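Local coordinates for mitogen-activated protein kinase, putative (Map kinase-like protein) (Leishmania major, PDB 3PG1), which probably acts as an ATP-dependent serine/threonine protein kinase of the MAP kinase family, transferring phosphate from ATP to protein substrates, at residues K74-R78 with F337-V343; E79-L83 with C176-L180; L67-C73 with T344-H350. All coordinates share one frame. Numbering follows the deposited sequence.

Interaction 1 (K74-R78 with F337-V343)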
loop_
_atom_site.group_PDB
_atom_site.type_symbol
_atom_site.label_atom_id
_atom_site.label_comp_id
_atom_site.label_asym_id
_atom_site.label_seq_id
_atom_site.Cartn_x
_atom_site.Cartn_y
_atom_site.Cartn_z
ATOM N N LYS A 74 14.435 -14.335 -1.725
ATOM C CA LYS A 74 14.571 -13.045 -2.409
ATOM C C LYS A 74 13.302 -12.196 -2.273
ATOM O O LYS A 74 13.403 -10.989 -2.043
ATOM C CB LYS A 74 14.936 -13.246 -3.894
ATOM C CG LYS A 74 15.381 -11.971 -4.615
ATOM C CD LYS A 74 16.438 -12.244 -5.683
ATOM C CE LYS A 74 15.889 -12.614 -7.047
ATOM N NZ LYS A 74 15.366 -11.432 -7.787
ATOM N N ARG A 75 12.122 -12.821 -2.427
ATOM C CA ARG A 75 10.827 -12.156 -2.300
ATOM C C ARG A 75 10.682 -11.551 -0.888
ATOM O O ARG A 75 10.321 -10.381 -0.760
ATOM C CB ARG A 75 9.686 -13.146 -2.600
ATOM C CG ARG A 75 8.292 -12.627 -2.235
ATOM C CD ARG A 75 7.231 -13.702 -2.392
ATOM N NE ARG A 75 6.048 -13.193 -3.085
ATOM C CZ ARG A 75 5.925 -13.119 -4.408
ATOM N NH1 ARG A 75 6.915 -13.516 -5.200
ATOM N NH2 ARG A 75 4.814 -12.637 -4.950
ATOM N N VAL A 76 10.976 -12.351 0.157
ATOM C CA VAL A 76 10.884 -11.907 1.557
ATOM C C VAL A 76 11.960 -10.844 1.892
ATOM O O VAL A 76 11.655 -9.876 2.592
ATOM C CB VAL A 76 10.830 -13.089 2.578
ATOM C CG1 VAL A 76 10.453 -12.586 3.968
ATOM C CG2 VAL A 76 9.821 -14.141 2.136
ATOM N N LEU A 77 13.197 -11.006 1.351
ATOM C CA LEU A 77 14.288 -10.053 1.556
ATOM C C LEU A 77 13.899 -8.677 0.997
ATOM O O LEU A 77 14.136 -7.665 1.658
ATOM C CB LEU A 77 15.608 -10.543 0.923
ATOM C CG LEU A 77 16.831 -9.639 1.154
ATOM C CD1 LEU A 77 17.118 -9.440 2.640
ATOM C CD2 LEU A 77 18.045 -10.147 0.411
ATOM N N ARG A 78 13.251 -8.656 -0.183
ATOM C CA ARG A 78 12.784 -7.405 -0.788
ATOM C C ARG A 78 11.688 -6.735 0.062
ATOM O O ARG A 78 11.731 -5.522 0.262
ATOM C CB ARG A 78 12.315 -7.626 -2.228
ATOM C CG ARG A 78 12.224 -6.291 -2.984
ATOM C CD ARG A 78 11.901 -6.427 -4.457
ATOM N NE ARG A 78 11.983 -5.124 -5.127
ATOM C CZ ARG A 78 10.999 -4.227 -5.159
ATOM N NH1 ARG A 78 9.837 -4.478 -4.567
ATOM N NH2 ARG A 78 11.169 -3.072 -5.790
ATOM N N PHE A 337 15.517 3.929 -3.077
ATOM C CA PHE A 337 15.601 2.510 -2.746
ATOM C C PHE A 337 16.243 1.769 -3.941
ATOM O O PHE A 337 15.912 2.037 -5.102
ATOM C CB PHE A 337 14.209 1.918 -2.414
ATOM C CG PHE A 337 14.229 0.431 -2.133
ATOM C CD1 PHE A 337 14.706 -0.060 -0.918
ATOM C CD2 PHE A 337 13.799 -0.483 -3.097
ATOM C CE1 PHE A 337 14.739 -1.431 -0.666
ATOM C CE2 PHE A 337 13.819 -1.856 -2.835
ATOM C CZ PHE A 337 14.319 -2.324 -1.635
ATOM N N HIS A 338 17.200 0.893 -3.637
ATOM C CA HIS A 338 17.893 0.061 -4.620
ATOM C C HIS A 338 17.875 -1.370 -4.120
ATOM O O HIS A 338 18.212 -1.629 -2.961
ATOM C CB HIS A 338 19.359 0.504 -4.834
ATOM C CG HIS A 338 19.522 1.872 -5.425
ATOM N ND1 HIS A 338 20.021 2.931 -4.674
ATOM C CD2 HIS A 338 19.260 2.313 -6.680
ATOM C CE1 HIS A 338 20.035 3.976 -5.491
ATOM N NE2 HIS A 338 19.576 3.657 -6.706
ATOM N N PHE A 339 17.434 -2.285 -4.961
ATOM C CA PHE A 339 17.489 -3.713 -4.667
ATOM C C PHE A 339 18.219 -4.378 -5.840
ATOM O O PHE A 339 17.818 -4.208 -7.003
ATOM C CB PHE A 339 16.104 -4.335 -4.413
ATOM C CG PHE A 339 16.166 -5.760 -3.898
ATOM C CD1 PHE A 339 16.173 -6.025 -2.533
ATOM C CD2 PHE A 339 16.241 -6.834 -4.779
ATOM C CE1 PHE A 339 16.248 -7.341 -2.054
ATOM C CE2 PHE A 339 16.318 -8.149 -4.303
ATOM C CZ PHE A 339 16.315 -8.395 -2.942
ATOM N N ASP A 340 19.333 -5.070 -5.541
ATOM C CA ASP A 340 20.114 -5.753 -6.572
ATOM C C ASP A 340 19.450 -7.119 -6.825
ATOM O O ASP A 340 19.552 -8.022 -5.996
ATOM C CB ASP A 340 21.597 -5.883 -6.152
ATOM C CG ASP A 340 22.561 -6.202 -7.285
ATOM O OD1 ASP A 340 22.229 -7.066 -8.119
ATOM O OD2 ASP A 340 23.663 -5.606 -7.315
ATOM N N GLU A 341 18.699 -7.220 -7.935
ATOM C CA GLU A 341 17.946 -8.416 -8.303
ATOM C C GLU A 341 18.790 -9.536 -8.933
ATOM O O GLU A 341 18.292 -10.652 -9.095
ATOM C CB GLU A 341 16.709 -8.057 -9.138
ATOM C CG GLU A 341 15.454 -7.936 -8.288
ATOM C CD GLU A 341 14.726 -6.615 -8.406
ATOM O OE1 GLU A 341 14.460 -6.181 -9.551
ATOM O OE2 GLU A 341 14.393 -6.026 -7.352
ATOM N N SER A 342 20.086 -9.255 -9.204
ATOM C CA SER A 342 21.047 -10.233 -9.724
ATOM C C SER A 342 21.414 -11.280 -8.649
ATOM O O SER A 342 21.975 -12.326 -8.988
ATOM C CB SER A 342 22.304 -9.534 -10.236
ATOM O OG SER A 342 23.173 -9.171 -9.175
ATOM N N VAL A 343 21.106 -10.989 -7.353
ATOM C CA VAL A 343 21.365 -11.913 -6.237
ATOM C C VAL A 343 20.520 -13.173 -6.411
ATOM O O VAL A 343 19.351 -13.089 -6.801
ATOM C CB VAL A 343 21.249 -11.291 -4.811
ATOM C CG1 VAL A 343 22.235 -10.139 -4.621
ATOM C CG2 VAL A 343 19.818 -10.852 -4.483
#
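The aliphatic part of the Arg78 side chain lies over one face of the Phe339 ring, in a CH-pi contact that puts Arg78 CG 4.1 Å from the ring centroid and 16° off its normal. This is the C-terminal extension of a MAP kinase folding back onto helix C (70-85) of the N-terminal lobe. Segment 337-343 runs along the helix without regular structure, and Phe339 fits between successive turns: Leu77 CG and Lys74 CG meet the edge of its ring, Leu77 CG 4.0 Å from Phe339 CE1. Beyond the ring, the Arg78 guanidinium is covered on one face by the edge of Phe337 (Arg78 NH2 to Phe337 CE2, 4.2 Å), and Arg78 NE forms a salt bridge with Glu341 OE2 at 3.4 Å, its hydrogen bond weak. One turn earlier, Lys74 bends so that its CD packs on Val343, 3.2 Å from Val343 O, while Lys74 NZ gives a weak hydrogen bond to Glu341 O (3.3 Å). That carbonyl belongs to a type I turn from Asp340 to Val343. The turn is braced by an Asx turn, in which Asp340 OD1 accepts from Ser342 N at 3.2 Å, and Asp340 OD1 also accepts from Ser342 OG at 2.5 Å.

Interaction 2 (E79-L83 with C176-L180)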
loop_
_atom_site.group_PDB
_atom_site.type_symbol
_atom_site.label_atom_id
_atom_site.label_comp_id
_atom_site.label_asym_id
_atom_site.label_seq_id
_atom_site.Cartn_x
_atom_site.Cartn_y
_atom_site.Cartn_z
ATOM N N GLU A 79 10.733 -7.526 0.593
ATOM C CA GLU A 79 9.667 -6.988 1.442
ATOM C C GLU A 79 10.270 -6.372 2.713
ATOM O O GLU A 79 9.835 -5.324 3.176
ATOM C CB GLU A 79 8.684 -8.102 1.844
ATOM C CG GLU A 79 7.872 -8.683 0.697
ATOM C CD GLU A 79 6.809 -9.693 1.094
ATOM O OE1 GLU A 79 6.602 -9.908 2.312
ATOM O OE2 GLU A 79 6.168 -10.259 0.181
ATOM N N ILE A 80 11.281 -7.038 3.267
ATOM C CA ILE A 80 11.979 -6.614 4.477
ATOM C C ILE A 80 12.822 -5.381 4.252
ATOM O O ILE A 80 12.771 -4.453 5.058
ATOM C CB ILE A 80 12.744 -7.840 5.086
ATOM C CG1 ILE A 80 11.883 -8.537 6.129
ATOM C CG2 ILE A 80 14.152 -7.529 5.629
ATOM C CD1 ILE A 80 10.633 -9.196 5.582
ATOM N N ARG A 81 13.615 -5.381 3.187
ATOM C CA ARG A 81 14.467 -4.243 2.834
ATOM C C ARG A 81 13.625 -2.974 2.624
ATOM O O ARG A 81 14.025 -1.909 3.081
ATOM C CB ARG A 81 15.311 -4.571 1.581
ATOM C CG ARG A 81 16.490 -5.545 1.891
ATOM C CD ARG A 81 17.768 -5.213 1.140
ATOM N NE ARG A 81 18.033 -3.776 1.195
ATOM C CZ ARG A 81 18.263 -3.012 0.135
ATOM N NH1 ARG A 81 18.363 -3.553 -1.075
ATOM N NH2 ARG A 81 18.435 -1.707 0.280
ATOM N N LEU A 82 12.441 -3.104 1.982
ATOM C CA LEU A 82 11.526 -1.985 1.738
ATOM C C LEU A 82 10.954 -1.451 3.017
ATOM O O LEU A 82 10.910 -0.231 3.182
ATOM C CB LEU A 82 10.400 -2.391 0.785
ATOM C CG LEU A 82 10.680 -2.132 -0.672
ATOM C CD1 LEU A 82 9.678 -2.829 -1.546
ATOM C CD2 LEU A 82 10.716 -0.634 -0.950
ATOM N N LEU A 83 10.568 -2.354 3.962
ATOM C CA LEU A 83 10.026 -1.949 5.275
ATOM C C LEU A 83 11.049 -1.186 6.074
ATOM O O LEU A 83 10.733 -0.176 6.697
ATOM C CB LEU A 83 9.578 -3.162 6.088
ATOM C CG LEU A 83 8.114 -3.594 5.985
ATOM C CD1 LEU A 83 7.876 -4.830 6.862
ATOM C CD2 LEU A 83 7.145 -2.461 6.400
ATOM N N CYS A 176 0.459 1.006 4.539
ATOM C CA CYS A 176 1.141 -0.281 4.567
ATOM C C CYS A 176 0.981 -0.996 3.228
ATOM O O CYS A 176 0.357 -0.475 2.286
ATOM C CB CYS A 176 0.659 -1.144 5.737
ATOM S SG CYS A 176 -0.990 -1.858 5.507
ATOM N N ASP A 177 1.598 -2.186 3.130
ATOM C CA ASP A 177 1.527 -3.056 1.964
ATOM C C ASP A 177 2.100 -2.431 0.677
ATOM O O ASP A 177 1.761 -2.877 -0.406
ATOM C CB ASP A 177 0.086 -3.541 1.748
ATOM C CG ASP A 177 -0.367 -4.562 2.763
ATOM O OD1 ASP A 177 0.475 -5.013 3.560
ATOM O OD2 ASP A 177 -1.563 -4.929 2.738
ATOM N N PHE A 178 2.967 -1.417 0.806
ATOM C CA PHE A 178 3.637 -0.768 -0.316
ATOM C C PHE A 178 4.797 -1.690 -0.746
ATOM O O PHE A 178 5.322 -1.527 -1.836
ATOM C CB PHE A 178 4.219 0.595 0.135
ATOM C CG PHE A 178 5.140 0.527 1.323
ATOM C CD1 PHE A 178 6.512 0.344 1.154
ATOM C CD2 PHE A 178 4.645 0.661 2.617
ATOM C CE1 PHE A 178 7.370 0.247 2.258
ATOM C CE2 PHE A 178 5.495 0.536 3.725
ATOM C CZ PHE A 178 6.859 0.339 3.540
ATOM N N ASN A 179 5.217 -2.615 0.148
ATOM C CA ASN A 179 6.371 -3.516 -0.008
ATOM C C ASN A 179 6.079 -4.907 -0.597
ATOM O O ASN A 179 6.970 -5.761 -0.631
ATOM C CB ASN A 179 7.119 -3.631 1.336
ATOM C CG ASN A 179 6.317 -4.280 2.433
ATOM O OD1 ASN A 179 5.128 -3.986 2.630
ATOM N ND2 ASN A 179 6.971 -5.137 3.209
ATOM N N LEU A 180 4.841 -5.133 -1.056
ATOM C CA LEU A 180 4.409 -6.389 -1.667
ATOM C C LEU A 180 4.458 -6.255 -3.191
ATOM O O LEU A 180 4.531 -7.257 -3.899
ATOM C CB LEU A 180 2.981 -6.748 -1.208
ATOM C CG LEU A 180 2.663 -6.709 0.301
ATOM C CD1 LEU A 180 1.203 -6.978 0.539
ATOM C CD2 LEU A 180 3.511 -7.715 1.109
#
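A single hydrogen bond ties the two segments: Asn179 ND2 donates to Glu79 O, 2.9 Å away and close to linear at 159°. The same carbonyl accepts the helical bond from Leu83 N (3.2 Å from Glu79 O), so it serves the helix and the loop at once. The backbones come close here, with Glu79 CA and Asn179 CA 5.0 Å apart, and the CB of Asn179 points at the helix.

Van der Waals packing surrounds this bond. Leu82 CB lies 3.6 Å from Asn179 CB, and Leu83 CG 3.4 Å from Asn179 ND2. The Phe178 ring turns back to the helix in two apolar contacts, its CZ 4.0 Å from Leu83 CD2 and its CE1 4.3 Å from Leu82 CB, while Leu82 O meets the ring edge 3.7 Å from Phe178 CE1.

Asp177, Phe178 and Asn179 form the DFG motif of protein kinases, here with asparagine in the third place, and 79-83 belongs to helix C. Phe178 touches Leu83 and also His157, the histidine of the HRD motif, as in an assembled regulatory spine. Asp177 has a left-handed backbone conformation (phi 62°, psi 22°), and its CA-to-CB bond points away from the helix.

Of the charged groups, the Glu79 carboxylate stands beside the loop, its OE2 3.8 Å from Leu180 CD2. Glu79 is the conserved helix C glutamate, and its OE1 faces Lys52, the lysine of strand 48-54, in a long, weak ion pair.

Interaction 3 (L67-C73 with T344-H350)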
loop_
_atom_site.group_PDB
_atom_site.type_symbol
_atom_site.label_atom_id
_atom_site.label_comp_id
_atom_site.label_asym_id
_atom_site.label_seq_id
_atom_site.Cartn_x
_atom_site.Cartn_y
_atom_site.Cartn_z
ATOM N N LEU A 67 13.471 -19.235 3.736
ATOM C CA LEU A 67 14.837 -18.706 3.732
ATOM C C LEU A 67 15.899 -19.621 3.090
ATOM O O LEU A 67 17.028 -19.179 2.857
ATOM C CB LEU A 67 15.240 -18.212 5.136
ATOM C CG LEU A 67 14.940 -16.739 5.465
ATOM C CD1 LEU A 67 13.440 -16.415 5.397
ATOM C CD2 LEU A 67 15.458 -16.374 6.836
ATOM N N SER A 68 15.516 -20.873 2.757
ATOM C CA SER A 68 16.379 -21.838 2.081
ATOM C C SER A 68 16.209 -21.840 0.554
ATOM O O SER A 68 17.151 -22.202 -0.154
ATOM C CB SER A 68 16.190 -23.234 2.656
ATOM O OG SER A 68 17.077 -23.396 3.749
ATOM N N ASP A 69 15.027 -21.426 0.043
ATOM C CA ASP A 69 14.784 -21.378 -1.402
ATOM C C ASP A 69 15.086 -19.992 -1.968
ATOM O O ASP A 69 14.515 -19.009 -1.500
ATOM C CB ASP A 69 13.350 -21.813 -1.759
ATOM C CG ASP A 69 13.033 -21.632 -3.233
ATOM O OD1 ASP A 69 13.464 -22.485 -4.042
ATOM O OD2 ASP A 69 12.405 -20.608 -3.585
ATOM N N SER A 70 15.942 -19.938 -3.008
ATOM C CA SER A 70 16.395 -18.727 -3.705
ATOM C C SER A 70 15.310 -17.689 -4.016
ATOM O O SER A 70 15.436 -16.541 -3.581
ATOM C CB SER A 70 17.151 -19.094 -4.980
ATOM O OG SER A 70 17.559 -17.936 -5.693
ATOM N N PHE A 71 14.264 -18.087 -4.772
ATOM C CA PHE A 71 13.176 -17.202 -5.192
ATOM C C PHE A 71 12.362 -16.637 -4.018
ATOM O O PHE A 71 12.202 -15.418 -3.918
ATOM C CB PHE A 71 12.282 -17.899 -6.238
ATOM C CG PHE A 71 11.010 -17.164 -6.589
ATOM C CD1 PHE A 71 11.024 -16.111 -7.497
ATOM C CD2 PHE A 71 9.797 -17.529 -6.020
ATOM C CE1 PHE A 71 9.848 -15.426 -7.812
ATOM C CE2 PHE A 71 8.623 -16.843 -6.334
ATOM C CZ PHE A 71 8.656 -15.798 -7.228
ATOM N N LEU A 72 11.849 -17.524 -3.147
ATOM C CA LEU A 72 11.049 -17.154 -1.973
ATOM C C LEU A 72 11.851 -16.308 -0.983
ATOM O O LEU A 72 11.317 -15.318 -0.478
ATOM C CB LEU A 72 10.427 -18.389 -1.289
ATOM C CG LEU A 72 9.554 -19.292 -2.181
ATOM C CD1 LEU A 72 9.154 -20.563 -1.454
ATOM C CD2 LEU A 72 8.341 -18.544 -2.735
ATOM N N CYS A 73 13.145 -16.671 -0.758
ATOM C CA CYS A 73 14.070 -15.941 0.113
ATOM C C CYS A 73 14.219 -14.502 -0.392
ATOM O O CYS A 73 14.067 -13.565 0.403
ATOM C CB CYS A 73 15.419 -16.646 0.195
ATOM S SG CYS A 73 16.544 -15.970 1.439
ATOM N N THR A 344 21.135 -14.337 -6.206
ATOM C CA THR A 344 20.473 -15.623 -6.400
ATOM C C THR A 344 20.825 -16.613 -5.295
ATOM O O THR A 344 19.992 -17.437 -4.921
ATOM C CB THR A 344 20.711 -16.137 -7.842
ATOM O OG1 THR A 344 19.897 -17.282 -8.081
ATOM C CG2 THR A 344 22.183 -16.444 -8.146
ATOM N N ASP A 345 22.052 -16.510 -4.756
ATOM C CA ASP A 345 22.560 -17.380 -3.700
ATOM C C ASP A 345 21.851 -17.098 -2.374
ATOM O O ASP A 345 21.803 -15.941 -1.941
ATOM C CB ASP A 345 24.079 -17.193 -3.559
ATOM C CG ASP A 345 24.815 -18.443 -3.149
ATOM O OD1 ASP A 345 24.731 -18.816 -1.960
ATOM O OD2 ASP A 345 25.495 -19.038 -4.013
ATOM N N VAL A 346 21.275 -18.148 -1.756
ATOM C CA VAL A 346 20.568 -18.075 -0.466
ATOM C C VAL A 346 21.471 -17.637 0.679
ATOM O O VAL A 346 21.021 -16.909 1.564
ATOM C CB VAL A 346 19.746 -19.337 -0.094
ATOM C CG1 VAL A 346 18.272 -19.130 -0.397
ATOM C CG2 VAL A 346 20.281 -20.600 -0.768
ATOM N N TYR A 347 22.745 -18.070 0.646
ATOM C CA TYR A 347 23.767 -17.729 1.639
ATOM C C TYR A 347 24.210 -16.266 1.495
ATOM O O TYR A 347 24.573 -15.641 2.494
ATOM C CB TYR A 347 24.956 -18.706 1.562
ATOM C CG TYR A 347 24.587 -20.129 1.937
ATOM C CD1 TYR A 347 24.579 -20.541 3.268
ATOM C CD2 TYR A 347 24.242 -21.061 0.963
ATOM C CE1 TYR A 347 24.229 -21.843 3.622
ATOM C CE2 TYR A 347 23.887 -22.367 1.305
ATOM C CZ TYR A 347 23.883 -22.753 2.637
ATOM O OH TYR A 347 23.554 -24.044 2.984
ATOM N N ASP A 348 24.145 -15.713 0.262
ATOM C CA ASP A 348 24.455 -14.304 -0.007
ATOM C C ASP A 348 23.339 -13.431 0.582
ATOM O O ASP A 348 23.629 -12.389 1.169
ATOM C CB ASP A 348 24.608 -14.039 -1.523
ATOM C CG ASP A 348 25.978 -14.345 -2.123
ATOM O OD1 ASP A 348 26.964 -14.419 -1.354
ATOM O OD2 ASP A 348 26.073 -14.444 -3.369
ATOM N N MET A 349 22.072 -13.896 0.460
ATOM C CA MET A 349 20.861 -13.242 0.968
ATOM C C MET A 349 20.799 -13.255 2.496
ATOM O O MET A 349 20.403 -12.248 3.088
ATOM C CB MET A 349 19.602 -13.904 0.392
ATOM C CG MET A 349 19.387 -13.636 -1.072
ATOM S SD MET A 349 17.897 -14.480 -1.634
ATOM C CE MET A 349 18.351 -14.822 -3.320
ATOM N N HIS A 350 21.183 -14.401 3.132
ATOM C CA HIS A 350 21.230 -14.595 4.589
ATOM C C HIS A 350 22.124 -13.537 5.239
ATOM O O HIS A 350 21.794 -13.037 6.319
ATOM C CB HIS A 350 21.757 -16.001 4.931
ATOM C CG HIS A 350 20.742 -17.104 4.844
ATOM N ND1 HIS A 350 21.009 -18.358 5.357
ATOM C CD2 HIS A 350 19.493 -17.105 4.321
ATOM C CE1 HIS A 350 19.923 -19.080 5.131
ATOM N NE2 HIS A 350 18.987 -18.369 4.507
#
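Ser70 and Val346 lose the most surface in this contact and mark its closest backbone approach, their CA atoms 5.3 Å apart. Ser70 OG donates a short hydrogen bond to Thr344 O (2.6 Å), joining the first turn of one helix to the residues that lead into the other. Val346 points at the opposing segment and fills the gap there: its CG1 lies 3.3 Å from Ser68 O, 3.5 Å from Leu67 O and 3.8 Å from Cys73 CB. Both residues open their helices, each preceded by an aspartate N-cap. Asp69 OD2 accepts from Leu72 N at 3.2 Å, whereas the bond from Tyr347 N to Asp345 OD1 is weak (3.4 Å). The meeting is thus between the start of helix C of the kinase N-terminal lobe and the start of helix 346-360, the C-terminal helix of the MAP kinase extension. One turn further along, Cys73 SG touches Met349 SD at 3.7 Å, and Met349 CE reaches Ser70 O (3.4 Å). His350, next in buried area together with Cys73, turns its ring edge to the loop before helix C. Its NE2 donates to Leu67 O at 2.7 Å, with Phe101 stacked on the ring and His107 edge-to-face to it.

All three contacts use helix 70-85, and their loops are nested: interaction 2 inside interaction 1, and both inside interaction 3. Interaction 1 lies between the others, its centre about 11 Å from that of interaction 2 and about 10 Å from that of interaction 3. Arg81 NH1 of interaction 2 probably hydrogen-bonds to His338 O of interaction 1 (2.7 Å), and Phe337 CD2 packs on Leu82 CD2 at 3.8 Å. At the other end, Met349 SD lies 3.5 Å from Lys74 N. Interactions 2 and 3 stay about 7 Å apart at their nearest atoms. Thus the C-terminal extension borders helix C as far as His85, and the helix meets the DFG motif of the active site in interaction 2.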